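Local structure of PAC2 family protein (Mycobacterium tuberculosis, 2WAM) at residues G47-E52 with V163-E168; I191-H196 with A254-E259. The protein is of unknown function, a member of the PAC2 family from a duplicated gene family of Actinobacteria. One frame throughout, in Å; residues are numbered along the deposited sequence.

Interaction 1 (G47-E52 with V163-E168); sequences GMYELE and VRLLAE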
ATOM      1  N   GLY A  47       5.084   2.244   7.486  1.00 47.52           N
ATOM      2  CA  GLY A  47       4.706   3.583   7.869  1.00 22.66           C
ATOM      3  C   GLY A  47       4.595   3.790   9.370  1.00 39.68           C
ATOM      4  O   GLY A  47       4.093   4.832   9.806  1.00 39.01           O
ATOM      5  N   MET A  48       5.040   2.814  10.165  1.00 22.99           N
ATOM      6  CA  MET A  48       4.965   2.969  11.609  1.00 26.95           C
ATOM      7  C   MET A  48       6.235   2.587  12.377  1.00 35.52           C
ATOM      8  O   MET A  48       6.689   3.346  13.228  1.00 30.23           O
ATOM      9  CB  MET A  48       3.755   2.235  12.184  1.00 23.99           C
ATOM     10  CG  MET A  48       3.442   2.679  13.604  1.00 30.19           C
ATOM     11  SD  MET A  48       3.029   4.444  13.716  1.00 37.73           S
ATOM     12  CE  MET A  48       3.834   4.747  15.248  1.00 30.83           C
ATOM     13  N   TYR A  49       6.790   1.408  12.096  1.00 37.05           N
ATOM     14  CA  TYR A  49       8.028   0.988  12.741  1.00 28.75           C
ATOM     15  C   TYR A  49       8.703  -0.165  12.030  1.00 31.49           C
ATOM     16  O   TYR A  49       8.039  -1.016  11.442  1.00 33.14           O
ATOM     17  CB  TYR A  49       7.795   0.613  14.210  1.00 26.23           C
ATOM     18  CG  TYR A  49       6.951  -0.635  14.426  1.00 28.91           C
ATOM     19  CD1 TYR A  49       7.519  -1.912  14.383  1.00 27.19           C
ATOM     20  CD2 TYR A  49       5.597  -0.541  14.699  1.00 31.03           C
ATOM     21  CE1 TYR A  49       6.759  -3.053  14.599  1.00 29.33           C
ATOM     22  CE2 TYR A  49       4.828  -1.678  14.908  1.00 38.05           C
ATOM     23  CZ  TYR A  49       5.408  -2.929  14.858  1.00 36.24           C
ATOM     24  OH  TYR A  49       4.627  -4.045  15.068  1.00 29.13           O
ATOM     25  N   GLU A  50      10.033  -0.167  12.088  1.00 27.86           N
ATOM     26  CA  GLU A  50      10.846  -1.315  11.725  1.00 26.68           C
ATOM     27  C   GLU A  50      11.296  -2.054  12.985  1.00 32.99           C
ATOM     28  O   GLU A  50      11.747  -1.439  13.960  1.00 31.87           O
ATOM     29  CB  GLU A  50      12.092  -0.867  10.983  1.00 32.81           C
ATOM     30  CG  GLU A  50      11.866  -0.364   9.584  1.00 59.35           C
ATOM     31  CD  GLU A  50      13.119  -0.505   8.723  1.00 74.20           C
ATOM     32  OE1 GLU A  50      14.159  -0.999   9.237  1.00 60.93           O
ATOM     33  OE2 GLU A  50      13.053  -0.129   7.530  1.00 84.14           O
ATOM     34  N   LEU A  51      11.179  -3.372  12.961  1.00 31.37           N
ATOM     35  CA  LEU A  51      11.773  -4.205  13.999  1.00 30.11           C
ATOM     36  C   LEU A  51      13.258  -4.418  13.771  1.00 30.05           C
ATOM     37  O   LEU A  51      13.704  -4.594  12.643  1.00 44.64           O
ATOM     38  CB  LEU A  51      11.090  -5.564  14.028  1.00 29.07           C
ATOM     39  CG  LEU A  51       9.729  -5.516  14.696  1.00 32.84           C
ATOM     40  CD1 LEU A  51       9.076  -6.873  14.634  1.00 28.40           C
ATOM     41  CD2 LEU A  51       9.894  -5.025  16.141  1.00 32.04           C
ATOM     42  N   GLU A  52      14.023  -4.400  14.850  1.00 34.62           N
ATOM     43  CA  GLU A  52      15.387  -4.916  14.833  1.00 40.34           C
ATOM     44  C   GLU A  52      15.322  -6.396  15.231  1.00 44.83           C
ATOM     45  O   GLU A  52      15.538  -6.741  16.388  1.00 45.25           O
ATOM     46  CB  GLU A  52      16.237  -4.146  15.829  1.00 50.30           C
ATOM     47  CG  GLU A  52      17.709  -4.480  15.781  1.00 75.32           C
ATOM     48  CD  GLU A  52      18.424  -3.727  14.687  1.00 86.08           C
ATOM     49  OE1 GLU A  52      17.745  -3.279  13.732  1.00 79.36           O
ATOM     50  OE2 GLU A  52      19.663  -3.577  14.795  1.00 88.61           O
ATOM     51  N   VAL A 163       2.279   0.467  19.690  1.00 24.71           N
ATOM     52  CA  VAL A 163       2.985   0.278  20.961  1.00 22.59           C
ATOM     53  C   VAL A 163       2.276  -0.772  21.824  1.00 32.48           C
ATOM     54  O   VAL A 163       2.904  -1.687  22.361  1.00 34.96           O
ATOM     55  CB  VAL A 163       3.130   1.600  21.768  1.00 26.22           C
ATOM     56  CG1 VAL A 163       3.685   1.330  23.150  1.00 22.64           C
ATOM     57  CG2 VAL A 163       4.032   2.589  21.045  1.00 33.62           C
ATOM     58  N   ARG A 164       0.961  -0.643  21.951  1.00 29.51           N
ATOM     59  CA  ARG A 164       0.191  -1.616  22.709  1.00 31.58           C
ATOM     60  C   ARG A 164       0.354  -3.042  22.145  1.00 39.17           C
ATOM     61  O   ARG A 164       0.433  -4.018  22.906  1.00 33.87           O
ATOM     62  CB  ARG A 164      -1.285  -1.212  22.756  1.00 24.29           C
ATOM     63  CG  ARG A 164      -2.183  -2.275  23.365  1.00 28.20           C
ATOM     64  CD  ARG A 164      -3.566  -1.760  23.621  1.00 28.58           C
ATOM     65  NE  ARG A 164      -4.294  -1.555  22.386  1.00 44.30           N
ATOM     66  CZ  ARG A 164      -4.946  -2.520  21.755  1.00 45.89           C
ATOM     67  NH1 ARG A 164      -4.942  -3.743  22.258  1.00 43.60           N
ATOM     68  NH2 ARG A 164      -5.587  -2.263  20.626  1.00 43.78           N
ATOM     69  N   LEU A 165       0.405  -3.161  20.818  1.00 24.27           N
ATOM     70  CA  LEU A 165       0.572  -4.464  20.186  1.00 32.10           C
ATOM     71  C   LEU A 165       1.991  -5.024  20.364  1.00 40.92           C
ATOM     72  O   LEU A 165       2.174  -6.234  20.483  1.00 49.15           O
ATOM     73  CB  LEU A 165       0.170  -4.419  18.713  1.00 37.86           C
ATOM     74  CG  LEU A 165       0.318  -5.721  17.917  1.00 60.66           C
ATOM     75  CD1 LEU A 165      -0.644  -5.722  16.740  1.00 72.74           C
ATOM     76  CD2 LEU A 165       1.762  -5.980  17.437  1.00 53.19           C
ATOM     77  N   LEU A 166       2.991  -4.149  20.388  1.00 41.07           N
ATOM     78  CA  LEU A 166       4.359  -4.573  20.667  1.00 37.67           C
ATOM     79  C   LEU A 166       4.494  -5.026  22.122  1.00 40.14           C
ATOM     80  O   LEU A 166       5.066  -6.082  22.403  1.00 35.28           O
ATOM     81  CB  LEU A 166       5.344  -3.447  20.352  1.00 36.19           C
ATOM     82  CG  LEU A 166       5.753  -3.368  18.879  1.00 41.52           C
ATOM     83  CD1 LEU A 166       6.708  -2.221  18.630  1.00 40.50           C
ATOM     84  CD2 LEU A 166       6.395  -4.668  18.467  1.00 34.18           C
ATOM     85  N   ALA A 167       3.948  -4.226  23.037  1.00 37.51           N
ATOM     86  CA  ALA A 167       3.968  -4.540  24.462  1.00 38.30           C
ATOM     87  C   ALA A 167       3.311  -5.893  24.758  1.00 36.98           C
ATOM     88  O   ALA A 167       3.804  -6.665  25.573  1.00 34.77           O
ATOM     89  CB  ALA A 167       3.305  -3.417  25.271  1.00 23.60           C
ATOM     90  N   GLU A 168       2.207  -6.194  24.082  1.00 32.49           N
ATOM     91  CA  GLU A 168       1.580  -7.500  24.264  1.00 28.26           C
ATOM     92  C   GLU A 168       2.449  -8.636  23.709  1.00 36.31           C
ATOM     93  O   GLU A 168       2.760  -9.585  24.429  1.00 40.55           O
ATOM     94  CB  GLU A 168       0.174  -7.522  23.684  1.00 27.44           C
ATOM     95  CG  GLU A 168      -0.818  -6.693  24.484  1.00 45.27           C
ATOM     96  CD  GLU A 168      -2.087  -6.351  23.705  1.00 51.29           C
ATOM     97  OE1 GLU A 168      -2.285  -6.911  22.604  1.00 48.67           O
ATOM     98  OE2 GLU A 168      -2.883  -5.519  24.199  1.00 50.02           O
TER

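Interaction 2 (I191-H196 with A254-E259); sequences ITMTAH and AQALLE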
ATOM      1  N   ILE A 191      11.562  17.255  46.220  1.00 48.23           N
ATOM      2  CA  ILE A 191      10.849  17.191  44.964  1.00 43.08           C
ATOM      3  C   ILE A 191       9.574  16.379  45.127  1.00 46.51           C
ATOM      4  O   ILE A 191       9.611  15.245  45.591  1.00 42.86           O
ATOM      5  CB  ILE A 191      11.715  16.570  43.871  1.00 41.80           C
ATOM      6  CG1 ILE A 191      12.796  17.557  43.432  1.00 40.69           C
ATOM      7  CG2 ILE A 191      10.853  16.125  42.685  1.00 30.29           C
ATOM      8  CD1 ILE A 191      13.754  16.972  42.409  1.00 39.17           C
ATOM      9  N   THR A 192       8.443  16.970  44.758  1.00 48.76           N
ATOM     10  CA  THR A 192       7.168  16.285  44.877  1.00 44.40           C
ATOM     11  C   THR A 192       6.721  15.799  43.519  1.00 46.46           C
ATOM     12  O   THR A 192       7.336  16.116  42.500  1.00 48.13           O
ATOM     13  CB  THR A 192       6.079  17.179  45.517  1.00 55.30           C
ATOM     14  OG1 THR A 192       6.032  18.445  44.853  1.00 51.82           O
ATOM     15  CG2 THR A 192       6.385  17.410  46.992  1.00 63.04           C
ATOM     16  N   MET A 193       5.631  15.049  43.499  1.00 53.47           N
ATOM     17  CA  MET A 193       5.284  14.277  42.324  1.00 53.63           C
ATOM     18  C   MET A 193       3.824  13.865  42.381  1.00 54.51           C
ATOM     19  O   MET A 193       3.327  13.505  43.446  1.00 63.92           O
ATOM     20  CB  MET A 193       6.170  13.044  42.328  1.00 55.44           C
ATOM     21  CG  MET A 193       6.149  12.217  41.090  1.00 61.98           C
ATOM     22  SD  MET A 193       7.532  11.086  41.202  1.00 65.02           S
ATOM     23  CE  MET A 193       8.844  12.146  40.604  1.00 49.07           C
ATOM     24  N   THR A 194       3.124  13.931  41.253  1.00 49.76           N
ATOM     25  CA  THR A 194       1.755  13.418  41.227  1.00 56.32           C
ATOM     26  C   THR A 194       1.634  12.077  40.482  1.00 54.21           C
ATOM     27  O   THR A 194       1.861  11.982  39.277  1.00 54.85           O
ATOM     28  CB  THR A 194       0.697  14.460  40.749  1.00 49.25           C
ATOM     29  OG1 THR A 194       0.661  14.529  39.324  1.00 54.01           O
ATOM     30  CG2 THR A 194       0.994  15.819  41.306  1.00 52.38           C
ATOM     31  N   ALA A 195       1.274  11.049  41.240  1.00 48.92           N
ATOM     32  CA  ALA A 195       1.185   9.688  40.747  1.00 44.27           C
ATOM     33  C   ALA A 195      -0.199   9.390  40.197  1.00 48.13           C
ATOM     34  O   ALA A 195      -1.198   9.891  40.701  1.00 53.48           O
ATOM     35  CB  ALA A 195       1.506   8.727  41.875  1.00 41.55           C
ATOM     36  N   HIS A 196      -0.249   8.569  39.153  1.00 46.33           N
ATOM     37  CA  HIS A 196      -1.512   8.029  38.663  1.00 43.91           C
ATOM     38  C   HIS A 196      -1.363   6.554  38.295  1.00 44.95           C
ATOM     39  O   HIS A 196      -0.284   6.097  37.910  1.00 39.89           O
ATOM     40  CB  HIS A 196      -2.099   8.854  37.500  1.00 33.92           C
ATOM     41  CG  HIS A 196      -1.072   9.450  36.591  1.00 43.10           C
ATOM     42  ND1 HIS A 196      -0.893   9.024  35.292  1.00 45.05           N
ATOM     43  CD2 HIS A 196      -0.176  10.447  36.787  1.00 43.21           C
ATOM     44  CE1 HIS A 196       0.066   9.732  34.729  1.00 48.55           C
ATOM     45  NE2 HIS A 196       0.522  10.599  35.614  1.00 48.83           N
ATOM     46  N   ALA A 254      14.886  14.543  36.888  1.00 30.40           N
ATOM     47  CA  ALA A 254      15.078  13.274  36.178  1.00 30.65           C
ATOM     48  C   ALA A 254      15.452  12.163  37.163  1.00 35.83           C
ATOM     49  O   ALA A 254      14.927  11.055  37.105  1.00 31.96           O
ATOM     50  CB  ALA A 254      16.149  13.412  35.099  1.00 25.38           C
ATOM     51  N   GLN A 255      16.358  12.464  38.081  1.00 37.35           N
ATOM     52  CA  GLN A 255      16.711  11.495  39.106  1.00 39.38           C
ATOM     53  C   GLN A 255      15.484  11.064  39.932  1.00 40.56           C
ATOM     54  O   GLN A 255      15.272   9.876  40.170  1.00 38.91           O
ATOM     55  CB  GLN A 255      17.815  12.040  39.999  1.00 30.28           C
ATOM     56  CG  GLN A 255      18.177  11.114  41.118  1.00 37.62           C
ATOM     57  CD  GLN A 255      19.129  11.753  42.102  1.00 41.31           C
ATOM     58  OE1 GLN A 255      19.725  12.796  41.830  1.00 40.21           O
ATOM     59  NE2 GLN A 255      19.280  11.128  43.254  1.00 35.07           N
ATOM     60  N   ALA A 256      14.670  12.026  40.353  1.00 32.14           N
ATOM     61  CA  ALA A 256      13.469  11.691  41.102  1.00 30.92           C
ATOM     62  C   ALA A 256      12.575  10.741  40.301  1.00 38.03           C
ATOM     63  O   ALA A 256      12.114   9.722  40.822  1.00 34.87           O
ATOM     64  CB  ALA A 256      12.708  12.944  41.491  1.00 23.40           C
ATOM     65  N   LEU A 257      12.331  11.072  39.034  1.00 34.65           N
ATOM     66  CA  LEU A 257      11.543  10.189  38.179  1.00 26.43           C
ATOM     67  C   LEU A 257      12.131   8.778  38.156  1.00 34.83           C
ATOM     68  O   LEU A 257      11.433   7.806  38.429  1.00 32.06           O
ATOM     69  CB  LEU A 257      11.448  10.741  36.763  1.00 23.31           C
ATOM     70  CG  LEU A 257      10.476  11.904  36.549  1.00 28.22           C
ATOM     71  CD1 LEU A 257      10.596  12.513  35.145  1.00 26.73           C
ATOM     72  CD2 LEU A 257       9.076  11.432  36.793  1.00 29.78           C
ATOM     73  N   LEU A 258      13.420   8.665  37.843  1.00 34.92           N
ATOM     74  CA  LEU A 258      14.050   7.353  37.730  1.00 30.66           C
ATOM     75  C   LEU A 258      14.062   6.572  39.049  1.00 30.95           C
ATOM     76  O   LEU A 258      13.930   5.349  39.057  1.00 35.06           O
ATOM     77  CB  LEU A 258      15.460   7.464  37.141  1.00 28.82           C
ATOM     78  CG  LEU A 258      15.552   7.882  35.664  1.00 29.52           C
ATOM     79  CD1 LEU A 258      16.932   7.585  35.105  1.00 28.91           C
ATOM     80  CD2 LEU A 258      14.485   7.221  34.811  1.00 20.66           C
ATOM     81  N   GLU A 259      14.217   7.273  40.166  1.00 31.76           N
ATOM     82  CA  GLU A 259      14.210   6.608  41.462  1.00 36.94           C
ATOM     83  C   GLU A 259      12.854   5.960  41.657  1.00 44.97           C
ATOM     84  O   GLU A 259      12.738   4.887  42.250  1.00 44.34           O
ATOM     85  CB  GLU A 259      14.517   7.595  42.588  1.00 28.89           C
ATOM     86  CG  GLU A 259      15.995   7.902  42.710  1.00 32.24           C
ATOM     87  CD  GLU A 259      16.291   9.017  43.689  1.00 40.43           C
ATOM     88  OE1 GLU A 259      15.408   9.869  43.901  1.00 35.88           O
ATOM     89  OE2 GLU A 259      17.415   9.045  44.240  1.00 47.69           O
TER

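Interaction 1 (G47-E52 with V163-E168)
L166 lays its CD1 methyl over one face of the Y49 ring, a CH-pi contact between a helix and a short strand near one edge of the mixed beta-sheet of an alpha/beta fold. The methyl lies 4.0 Å from the ring centroid and only 10° off the normal, so it sits above the middle of the ring. Y49 sends its ring out from the strand toward helix 156-169, with CG placed between the backbone N and the carbonyl carbon (chi1 67°). The two side chains run in opposite directions and slide past one another, which carries the phenol end past CD1 to lie against CG and CD2 of L166. There Y49 OH approaches L166 CD2 at 3.9 Å, and L165 CD2 comes to 4.2 Å from the same oxygen. These are van der Waals neighbours, and no hydrogen bond links the two segments. L51 adds a neighbour at the ring's edge, its CG lying in the ring plane. The pair M48 and Y49 faces Q45 as a classic beta bulge at the start of strand 49-51. The axes of strand 49-51 and of helix segment 163-168 run 18° from parallel and approach no closer than 12.0 Å, a gap that the long side chains span. A99 of strand 94-101 touches both L51 and L166, while P43 and F53 of a neighbouring subunit pack on Y49 and L51 respectively, so the contact also borders a subunit interface. The other branch of L166 completes the apolar cluster, with its CD2 lying 4.2 Å from CD2 of L51.

Interaction 2 (I191-H196 with A254-E259)
With CG anti to the backbone N (chi1 -170°) and the next torsion also extended (chi2 167°), M193 reaches out from its strand toward helix 251-265; a bend at chi3 (-83°) then turns the terminal methyl onto the helix. I191 meets the same helix through its CG2 branch, which stands anti to the backbone N. This is strand-to-helix packing in an alpha/beta fold, made by aliphatic groups without a hydrogen bond across it. The CE methyl of M193 does most of the touching. It lies 4.0 Å from A256 CB and 3.9 Å from L257 CD2, bridging successive residues of the helix, and it also rests against the backbone between them, with CE 4.0 Å from A256 C. M193 meets L257 at a slant, the leucine's end bending nearer than its first bond would suggest. The same A256 CB also meets I191 CG2 at 3.9 Å, so one small methyl serves two larger side chains. Elsewhere on the helix, Q255 NE2 donates to E259 OE2, meeting the carboxylate from above its plane. Strand 193-197 is an outermost strand of the main sheet within this chain, pairing antiparallel with strand 234-242, whose V239 touches I191, M193 and L257 alike. Other side chains of helix 251-265 extend the packing: A254 and L258 against helix 81-92, Q255 and L258 against helix 272-289.

In the fold
Both interactions pack a helix against the same mixed sheet, but toward its two ends: strand 49-51 lies next to one outermost strand, and strand 193-197 is the other. Their centres are 27 Å apart and their nearest atoms about 15 Å, so they do not touch. Interaction 1 lies farther from the centre of the chain, yet all its touching residues are buried, and a neighbouring subunit packs on Y49, L51 and L165 there. Interaction 2, though nearer the centre, is only partly buried. The chemistry differs too: an aromatic face meets leucine branches in the first, whereas the terminal methyl of a methionine meets alanine and leucine methyls in the second, with an isoleucine branch beside it.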